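Local atomic coordinates of malonate decarboxylase subunit alpha (Acinetobacter baumannii ATCC 17978, PDB entry 6MPR), a protein that probably exchanges acetate for malonate on the acyl carrier protein thioester, as the alpha subunit of a bacterial malonate decarboxylase. Residues K428-M433 / I465-D470; E479-L484 / E528-R533; A495-V500 / T504-T509. One frame throughout, in Å; residues are numbered along the deposited sequence.

Interaction 1: K428-M433 / I465-D470; sequences KLVVQM and IMIYGD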
loop_
_atom_site.group_PDB
_atom_site.type_symbol
_atom_site.label_atom_id
_atom_site.label_comp_id
_atom_site.label_asym_id
_atom_site.label_seq_id
_atom_site.Cartn_x
_atom_site.Cartn_y
_atom_site.Cartn_z
ATOM N N LYS A 428 3.566 -3.453 -14.685
ATOM C CA LYS A 428 2.355 -4.228 -14.447
ATOM C C LYS A 428 1.408 -4.063 -15.634
ATOM O O LYS A 428 1.333 -2.993 -16.246
ATOM C CB LYS A 428 1.680 -3.771 -13.165
ATOM C CG LYS A 428 0.434 -4.548 -12.743
ATOM C CD LYS A 428 -0.317 -3.648 -11.759
ATOM C CE LYS A 428 -1.651 -4.193 -11.365
ATOM N NZ LYS A 428 -2.186 -3.347 -10.264
ATOM N N LEU A 429 0.665 -5.130 -15.948
ATOM C CA LEU A 429 -0.323 -5.060 -17.018
ATOM C C LEU A 429 -1.585 -4.383 -16.510
ATOM O O LEU A 429 -2.119 -4.742 -15.461
ATOM C CB LEU A 429 -0.662 -6.450 -17.562
ATOM C CG LEU A 429 0.427 -7.150 -18.392
ATOM C CD1 LEU A 429 1.646 -7.533 -17.530
ATOM C CD2 LEU A 429 -0.159 -8.375 -19.100
ATOM N N VAL A 430 -2.040 -3.379 -17.251
ATOM C CA VAL A 430 -3.232 -2.611 -16.924
ATOM C C VAL A 430 -4.068 -2.592 -18.195
ATOM O O VAL A 430 -3.658 -1.997 -19.200
ATOM C CB VAL A 430 -2.880 -1.196 -16.454
ATOM C CG1 VAL A 430 -4.107 -0.322 -16.360
ATOM C CG2 VAL A 430 -2.177 -1.271 -15.106
ATOM N N VAL A 431 -5.208 -3.288 -18.170
ATOM C CA VAL A 431 -6.039 -3.503 -19.350
ATOM C C VAL A 431 -7.322 -2.699 -19.206
ATOM O O VAL A 431 -8.051 -2.852 -18.217
ATOM C CB VAL A 431 -6.368 -4.993 -19.543
ATOM C CG1 VAL A 431 -7.136 -5.203 -20.865
ATOM C CG2 VAL A 431 -5.100 -5.836 -19.465
ATOM N N GLN A 432 -7.618 -1.878 -20.204
ATOM C CA GLN A 432 -8.942 -1.272 -20.342
ATOM C C GLN A 432 -9.751 -2.107 -21.330
ATOM O O GLN A 432 -9.452 -2.120 -22.532
ATOM C CB GLN A 432 -8.854 0.177 -20.813
ATOM C CG GLN A 432 -8.614 1.162 -19.704
ATOM C CD GLN A 432 -9.854 1.406 -18.852
ATOM O OE1 GLN A 432 -9.807 2.143 -17.874
ATOM N NE2 GLN A 432 -10.966 0.780 -19.216
ATOM N N MET A 433 -10.779 -2.791 -20.824
ATOM C CA MET A 433 -11.607 -3.711 -21.603
ATOM C C MET A 433 -12.990 -3.081 -21.694
ATOM O O MET A 433 -13.757 -3.103 -20.726
ATOM C CB MET A 433 -11.655 -5.091 -20.945
ATOM C CG MET A 433 -12.610 -6.065 -21.586
ATOM S SD MET A 433 -12.546 -7.622 -20.655
ATOM C CE MET A 433 -13.295 -8.716 -21.817
ATOM N N ILE A 465 -9.295 11.746 -13.416
ATOM C CA ILE A 465 -8.908 10.675 -14.332
ATOM C C ILE A 465 -8.783 9.390 -13.530
ATOM O O ILE A 465 -8.009 9.334 -12.569
ATOM C CB ILE A 465 -7.572 10.990 -15.029
ATOM C CG1 ILE A 465 -7.654 12.293 -15.815
ATOM C CG2 ILE A 465 -7.130 9.822 -15.896
ATOM C CD1 ILE A 465 -8.856 12.383 -16.685
ATOM N N MET A 466 -9.520 8.355 -13.932
ATOM C CA MET A 466 -9.434 7.072 -13.252
ATOM C C MET A 466 -8.112 6.376 -13.566
ATOM O O MET A 466 -7.383 5.961 -12.657
ATOM C CB MET A 466 -10.628 6.207 -13.662
ATOM C CG MET A 466 -10.743 4.929 -12.898
ATOM S SD MET A 466 -12.297 4.071 -13.278
ATOM C CE MET A 466 -12.008 3.661 -14.997
ATOM N N ILE A 467 -7.758 6.280 -14.848
ATOM C CA ILE A 467 -6.547 5.593 -15.283
ATOM C C ILE A 467 -5.905 6.444 -16.365
ATOM O O ILE A 467 -6.550 6.749 -17.378
ATOM C CB ILE A 467 -6.845 4.186 -15.819
ATOM C CG1 ILE A 467 -7.313 3.260 -14.687
ATOM C CG2 ILE A 467 -5.601 3.557 -16.427
ATOM C CD1 ILE A 467 -7.779 1.924 -15.202
ATOM N N TYR A 468 -4.644 6.830 -16.158
ATOM C CA TYR A 468 -3.936 7.641 -17.138
ATOM C C TYR A 468 -3.489 6.800 -18.323
ATOM O O TYR A 468 -3.143 5.623 -18.194
ATOM C CB TYR A 468 -2.732 8.357 -16.513
ATOM C CG TYR A 468 -3.176 9.574 -15.714
ATOM C CD1 TYR A 468 -3.564 9.451 -14.388
ATOM C CD2 TYR A 468 -3.237 10.826 -16.305
ATOM C CE1 TYR A 468 -3.995 10.545 -13.658
ATOM C CE2 TYR A 468 -3.652 11.935 -15.577
ATOM C CZ TYR A 468 -4.034 11.780 -14.250
ATOM O OH TYR A 468 -4.463 12.844 -13.497
ATOM N N GLY A 469 -3.503 7.431 -19.498
ATOM C CA GLY A 469 -3.198 6.706 -20.720
ATOM C C GLY A 469 -1.838 6.040 -20.691
ATOM O O GLY A 469 -1.660 4.946 -21.229
ATOM N N ASP A 470 -0.859 6.688 -20.061
ATOM C CA ASP A 470 0.478 6.114 -20.012
ATOM C C ASP A 470 0.570 4.896 -19.095
ATOM O O ASP A 470 1.582 4.189 -19.151
ATOM C CB ASP A 470 1.483 7.189 -19.588
ATOM C CG ASP A 470 0.919 8.138 -18.521
ATOM O OD1 ASP A 470 -0.002 8.948 -18.821
ATOM O OD2 ASP A 470 1.390 8.063 -17.367
#
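Apolar packing joins V430, on strand 429-433, to I467, in the loop that follows helix 450-458. Their methyl groups meet end on, V430 CG1 lying 4.2 Å from I467 CG2. V430 has CG1 anti to its backbone N (chi1 169°), the rotation that carries this branch across to the isoleucine.

Q432 and I467 approach from opposite directions, and here a polar atom faces hydrocarbon. The amide oxygen OE1 of Q432 lies 3.4 Å from I467 CD1, the extended end of the isoleucine chain. M466 adds a second methyl to this oxygen, its CE standing 3.9 Å from Q432 OE1. The methionine bends at its last torsion (chi3 66°), turning CE inward although its CB does not face the strand. These are van der Waals approaches, without a hydrogen bond between the segments.

The alternation along an inner strand of the mixed sheet explains the pattern: V430 and Q432 face the loop, whereas V431 looks the other way and packs on I257 of helix 244-261. Across the contact, M466 and I467 together face a single residue of strand 377-378, a classic beta bulge, bringing two successive side chains to the same glutamine.

Backbone hydrogen bonds link V430 to H474 and V431 to F364, in the neighbouring strands. On the loop, the M466 carbonyl accepts a hydrogen bond from R402 of the second subunit.

Interaction 2: E479-L484 / E528-R533; sequences EGIAYL and EDLGIR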
loop_
_atom_site.group_PDB
_atom_site.type_symbol
_atom_site.label_atom_id
_atom_site.label_comp_id
_atom_site.label_asym_id
_atom_site.label_seq_id
_atom_site.Cartn_x
_atom_site.Cartn_y
_atom_site.Cartn_z
ATOM N N GLU A 479 -13.613 -4.861 -31.061
ATOM C CA GLU A 479 -12.872 -4.861 -32.314
ATOM C C GLU A 479 -11.530 -5.580 -32.236
ATOM O O GLU A 479 -11.042 -6.059 -33.261
ATOM C CB GLU A 479 -12.644 -3.417 -32.772
ATOM C CG GLU A 479 -13.922 -2.696 -33.126
ATOM C CD GLU A 479 -14.408 -3.084 -34.501
ATOM O OE1 GLU A 479 -13.919 -2.479 -35.486
ATOM O OE2 GLU A 479 -15.251 -4.004 -34.597
ATOM N N GLY A 480 -10.912 -5.668 -31.066
ATOM C CA GLY A 480 -9.615 -6.302 -30.958
ATOM C C GLY A 480 -8.808 -5.686 -29.827
ATOM O O GLY A 480 -9.346 -4.987 -28.983
ATOM N N ILE A 481 -7.505 -5.975 -29.825
ATOM C CA ILE A 481 -6.595 -5.513 -28.782
ATOM C C ILE A 481 -5.559 -4.597 -29.415
ATOM O O ILE A 481 -4.955 -4.944 -30.434
ATOM C CB ILE A 481 -5.889 -6.677 -28.061
ATOM C CG1 ILE A 481 -6.894 -7.666 -27.467
ATOM C CG2 ILE A 481 -4.968 -6.145 -26.956
ATOM C CD1 ILE A 481 -6.237 -8.941 -26.977
ATOM N N ALA A 482 -5.332 -3.443 -28.795
ATOM C CA ALA A 482 -4.184 -2.605 -29.107
ATOM C C ALA A 482 -3.143 -2.837 -28.018
ATOM O O ALA A 482 -3.427 -2.623 -26.831
ATOM C CB ALA A 482 -4.581 -1.126 -29.195
ATOM N N TYR A 483 -1.955 -3.308 -28.410
ATOM C CA TYR A 483 -0.881 -3.564 -27.442
ATOM C C TYR A 483 -0.099 -2.273 -27.201
ATOM O O TYR A 483 1.044 -2.107 -27.628
ATOM C CB TYR A 483 0.033 -4.689 -27.921
ATOM C CG TYR A 483 -0.625 -6.049 -27.965
ATOM C CD1 TYR A 483 -0.925 -6.740 -26.791
ATOM C CD2 TYR A 483 -0.933 -6.655 -29.179
ATOM C CE1 TYR A 483 -1.526 -7.988 -26.825
ATOM C CE2 TYR A 483 -1.529 -7.908 -29.225
ATOM C CZ TYR A 483 -1.830 -8.564 -28.043
ATOM O OH TYR A 483 -2.423 -9.805 -28.093
ATOM N N LEU A 484 -0.741 -1.370 -26.447
ATOM C CA LEU A 484 -0.219 -0.018 -26.257
ATOM C C LEU A 484 1.152 -0.010 -25.588
ATOM O O LEU A 484 1.936 0.920 -25.808
ATOM C CB LEU A 484 -1.210 0.816 -25.438
ATOM C CG LEU A 484 -2.613 1.075 -25.999
ATOM C CD1 LEU A 484 -3.406 1.954 -25.017
ATOM C CD2 LEU A 484 -2.577 1.702 -27.407
ATOM N N GLU A 528 -9.661 -12.487 -35.741
ATOM C CA GLU A 528 -9.084 -13.466 -36.664
ATOM C C GLU A 528 -7.594 -13.687 -36.410
ATOM O O GLU A 528 -7.098 -14.809 -36.587
ATOM C CB GLU A 528 -9.313 -13.030 -38.112
ATOM C CG GLU A 528 -9.179 -11.539 -38.345
ATOM C CD GLU A 528 -10.527 -10.849 -38.517
ATOM O OE1 GLU A 528 -10.867 -10.523 -39.676
ATOM O OE2 GLU A 528 -11.245 -10.647 -37.501
ATOM N N ASP A 529 -6.868 -12.639 -35.996
ATOM C CA ASP A 529 -5.438 -12.754 -35.711
ATOM C C ASP A 529 -5.148 -13.619 -34.496
ATOM O O ASP A 529 -3.999 -14.027 -34.304
ATOM C CB ASP A 529 -4.817 -11.369 -35.489
ATOM C CG ASP A 529 -5.063 -10.413 -36.647
ATOM O OD1 ASP A 529 -4.882 -10.817 -37.811
ATOM O OD2 ASP A 529 -5.431 -9.245 -36.399
ATOM N N LEU A 530 -6.145 -13.882 -33.653
ATOM C CA LEU A 530 -5.981 -14.772 -32.515
ATOM C C LEU A 530 -6.611 -16.138 -32.754
ATOM O O LEU A 530 -6.716 -16.934 -31.815
ATOM C CB LEU A 530 -6.572 -14.131 -31.254
ATOM C CG LEU A 530 -5.997 -12.781 -30.810
ATOM C CD1 LEU A 530 -6.892 -12.145 -29.762
ATOM C CD2 LEU A 530 -4.571 -12.927 -30.273
ATOM N N GLY A 531 -7.039 -16.422 -33.981
ATOM C CA GLY A 531 -7.719 -17.674 -34.263
ATOM C C GLY A 531 -9.143 -17.731 -33.760
ATOM O O GLY A 531 -9.656 -18.821 -33.484
ATOM N N ILE A 532 -9.806 -16.586 -33.634
ATOM C CA ILE A 532 -11.146 -16.529 -33.060
ATOM C C ILE A 532 -12.127 -16.124 -34.148
ATOM O O ILE A 532 -11.983 -15.062 -34.764
ATOM C CB ILE A 532 -11.206 -15.568 -31.865
ATOM C CG1 ILE A 532 -10.316 -16.089 -30.745
ATOM C CG2 ILE A 532 -12.638 -15.423 -31.367
ATOM C CD1 ILE A 532 -10.065 -15.080 -29.633
ATOM N N ARG A 533 -13.123 -16.976 -34.385
ATOM C CA ARG A 533 -14.264 -16.631 -35.216
ATOM C C ARG A 533 -15.343 -16.010 -34.340
ATOM O O ARG A 533 -15.666 -16.542 -33.273
ATOM C CB ARG A 533 -14.804 -17.871 -35.937
#
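A small apolar contact at one edge of the mixed sheet brings L530, in the turn after the outermost strand 524-525, against I481 and Y483 from strand 480-482 and its exit. Strand 480-482 is antiparallel to both its neighbours, 474-477 and 524-525, and I481 shares backbone hydrogen bonding with V525 of the outer strand. L530 adds to the apolar layer on this face of the sheet, packing on V525 as I481 does. Helix 244-261 lies over the same layer: I481 touches its I257 and L530 its M252.

The two methyls of L530 divide the work. CD1 meets the end of the isoleucine, with L530 CD1 4.3 Å from I481 CD1. The isoleucine reaches it through an extended second torsion (chi2 170°), which sends CD1 outward from the strand. The other branch approaches the phenolic end of the tyrosine, L530 CD2 lying 4.4 Å from Y483 OH. That oxygen has its polar partner elsewhere, in a hydrogen bond with the carbonyl of G256, so its approach to leucine is simple van der Waals packing.

Y483 is the centre of an inverse gamma turn, where the chain leaves the strand. Its ring also has a cation-pi contact with K260, while the ring of H474 meets it with the planes about 80° apart. On the other segment, a backbone bond of 3.1 Å from G531 N to E528 O closes the turn carrying L530. Within the strand segment, I481 packs its shorter branch on the tyrosine ring, CG2 standing 3.9 Å above the plane of Y483 and offset toward the rim.

Interaction 3: A495-V500 / T504-T509; sequences AMIAAV and TSIGLT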
loop_
_atom_site.group_PDB
_atom_site.type_symbol
_atom_site.label_atom_id
_atom_site.label_comp_id
_atom_site.label_asym_id
_atom_site.label_seq_id
_atom_site.Cartn_x
_atom_site.Cartn_y
_atom_site.Cartn_z
ATOM N N ALA A 495 -2.776 5.855 -33.182
ATOM C CA ALA A 495 -3.247 5.066 -34.318
ATOM C C ALA A 495 -3.697 3.668 -33.895
ATOM O O ALA A 495 -4.572 3.075 -34.542
ATOM C CB ALA A 495 -2.153 4.975 -35.386
ATOM N N MET A 496 -3.112 3.119 -32.833
ATOM C CA MET A 496 -3.528 1.797 -32.362
ATOM C C MET A 496 -4.856 1.868 -31.618
ATOM O O MET A 496 -5.704 0.981 -31.762
ATOM C CB MET A 496 -2.444 1.195 -31.474
ATOM C CG MET A 496 -1.143 0.963 -32.234
ATOM S SD MET A 496 0.282 0.866 -31.149
ATOM C CE MET A 496 -0.131 -0.597 -30.185
ATOM N N ILE A 497 -5.057 2.919 -30.826
ATOM C CA ILE A 497 -6.373 3.144 -30.243
ATOM C C ILE A 497 -7.415 3.264 -31.346
ATOM O O ILE A 497 -8.451 2.592 -31.326
ATOM C CB ILE A 497 -6.346 4.388 -29.337
ATOM C CG1 ILE A 497 -5.409 4.149 -28.143
ATOM C CG2 ILE A 497 -7.753 4.746 -28.894
ATOM C CD1 ILE A 497 -5.189 5.382 -27.271
ATOM N N ALA A 498 -7.128 4.088 -32.363
ATOM C CA ALA A 498 -8.094 4.300 -33.434
ATOM C C ALA A 498 -8.463 2.999 -34.141
ATOM O O ALA A 498 -9.612 2.836 -34.571
ATOM C CB ALA A 498 -7.543 5.317 -34.441
ATOM N N ALA A 499 -7.516 2.052 -34.242
ATOM C CA ALA A 499 -7.763 0.802 -34.962
ATOM C C ALA A 499 -8.809 -0.085 -34.282
ATOM O O ALA A 499 -9.447 -0.908 -34.953
ATOM C CB ALA A 499 -6.457 0.021 -35.110
ATOM N N VAL A 500 -8.983 0.031 -32.971
ATOM C CA VAL A 500 -9.942 -0.799 -32.250
ATOM C C VAL A 500 -11.107 0.029 -31.710
ATOM O O VAL A 500 -11.854 -0.439 -30.869
ATOM C CB VAL A 500 -9.264 -1.606 -31.125
ATOM C CG1 VAL A 500 -8.138 -2.459 -31.690
ATOM C CG2 VAL A 500 -8.737 -0.684 -30.021
ATOM N N THR A 504 -16.862 5.062 -33.458
ATOM C CA THR A 504 -16.733 6.316 -32.718
ATOM C C THR A 504 -15.965 7.333 -33.568
ATOM O O THR A 504 -15.437 7.011 -34.631
ATOM C CB THR A 504 -15.988 6.105 -31.401
ATOM O OG1 THR A 504 -14.640 5.698 -31.679
ATOM C CG2 THR A 504 -16.667 5.046 -30.551
ATOM N N SER A 505 -15.896 8.581 -33.083
ATOM C CA SER A 505 -15.196 9.605 -33.855
ATOM C C SER A 505 -13.731 9.228 -34.053
ATOM O O SER A 505 -13.186 9.374 -35.155
ATOM C CB SER A 505 -15.330 10.975 -33.179
ATOM O OG SER A 505 -14.696 10.996 -31.914
ATOM N N ILE A 506 -13.097 8.692 -33.012
ATOM C CA ILE A 506 -11.718 8.231 -33.125
ATOM C C ILE A 506 -11.616 7.044 -34.085
ATOM O O ILE A 506 -10.729 6.998 -34.942
ATOM C CB ILE A 506 -11.172 7.907 -31.724
ATOM C CG1 ILE A 506 -11.153 9.189 -30.878
ATOM C CG2 ILE A 506 -9.781 7.285 -31.803
ATOM C CD1 ILE A 506 -10.744 8.988 -29.422
ATOM N N GLY A 507 -12.545 6.092 -33.993
ATOM C CA GLY A 507 -12.494 4.932 -34.876
ATOM C C GLY A 507 -12.681 5.275 -36.347
ATOM O O GLY A 507 -12.051 4.671 -37.220
ATOM N N LEU A 508 -13.549 6.245 -36.648
ATOM C CA LEU A 508 -13.776 6.635 -38.038
ATOM C C LEU A 508 -12.545 7.272 -38.677
ATOM O O LEU A 508 -12.473 7.331 -39.907
ATOM C CB LEU A 508 -14.962 7.593 -38.137
ATOM C CG LEU A 508 -16.368 7.041 -37.904
ATOM C CD1 LEU A 508 -17.386 8.159 -38.047
ATOM C CD2 LEU A 508 -16.689 5.894 -38.860
ATOM N N THR A 509 -11.583 7.750 -37.879
ATOM C CA THR A 509 -10.344 8.304 -38.422
ATOM C C THR A 509 -9.336 7.245 -38.858
ATOM O O THR A 509 -8.340 7.599 -39.502
ATOM C CB THR A 509 -9.644 9.200 -37.393
ATOM O OG1 THR A 509 -9.082 8.386 -36.349
ATOM C CG2 THR A 509 -10.606 10.202 -36.791
#
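A498 and I506 dominate this contact between helix 490-499 and the short, weakly bonded helix 505-508, with G507 completing its close approach. The methyl of A498 lies against the following short helix, its CB 3.6 Å from the I506 carbonyl O and 4.0 Å from I506 CG2. In I506, with chi1 at -63°, CG1 lies beside the backbone N, which leaves CG2 anti to it and facing the alanine. I506 CG2 also reaches I497, 4.4 Å from its CG2.

At G507 the backbones themselves come close. G507 CA is 4.7 Å from A498 CA. A CA-H...O contact of 3.6 Å runs from G507 CA to A498 O, with an angle of 161° at the hydrogen.

T509 borders the contact, with OG1 near A498 CB. Its hydroxyl donates a 2.6 Å hydrogen bond from T509 OG1 to I506 O, in the carbonyl plane, and T509 N gives that oxygen a second bond. Just before helix 505-508, T504 is the N-cap: its OG1 accepts from G507 N at 3.1 Å.

The three residues between the segments join helix 490-499 to helix 505-508. Helix 490-499 packs I497 on L475 and A499 on V524, from two strands of the mixed sheet, and A495 on L518 of helix 512-520.

Overall arrangement
From the N terminus, strand 429-433 comes first. Interaction 1 returns the chain to it after helix 450-458, closing that loop before strand 474-477 enters the same sheet. Interaction 2 then opens at strand 480-482 and closes only after strand 524-525, enclosing a long excursion. Interaction 3 falls entirely within this excursion, as a short turn between helices 490-499 and 505-508. No loops cross. Interactions 1 and 2 do not touch, although both reach the mixed sheet, with centres 19 Å apart. Interactions 2 and 3 touch directly: M496 CE lies 3.2 Å from Y483 O, setting helix 490-499 against a face of the sheet near its edge.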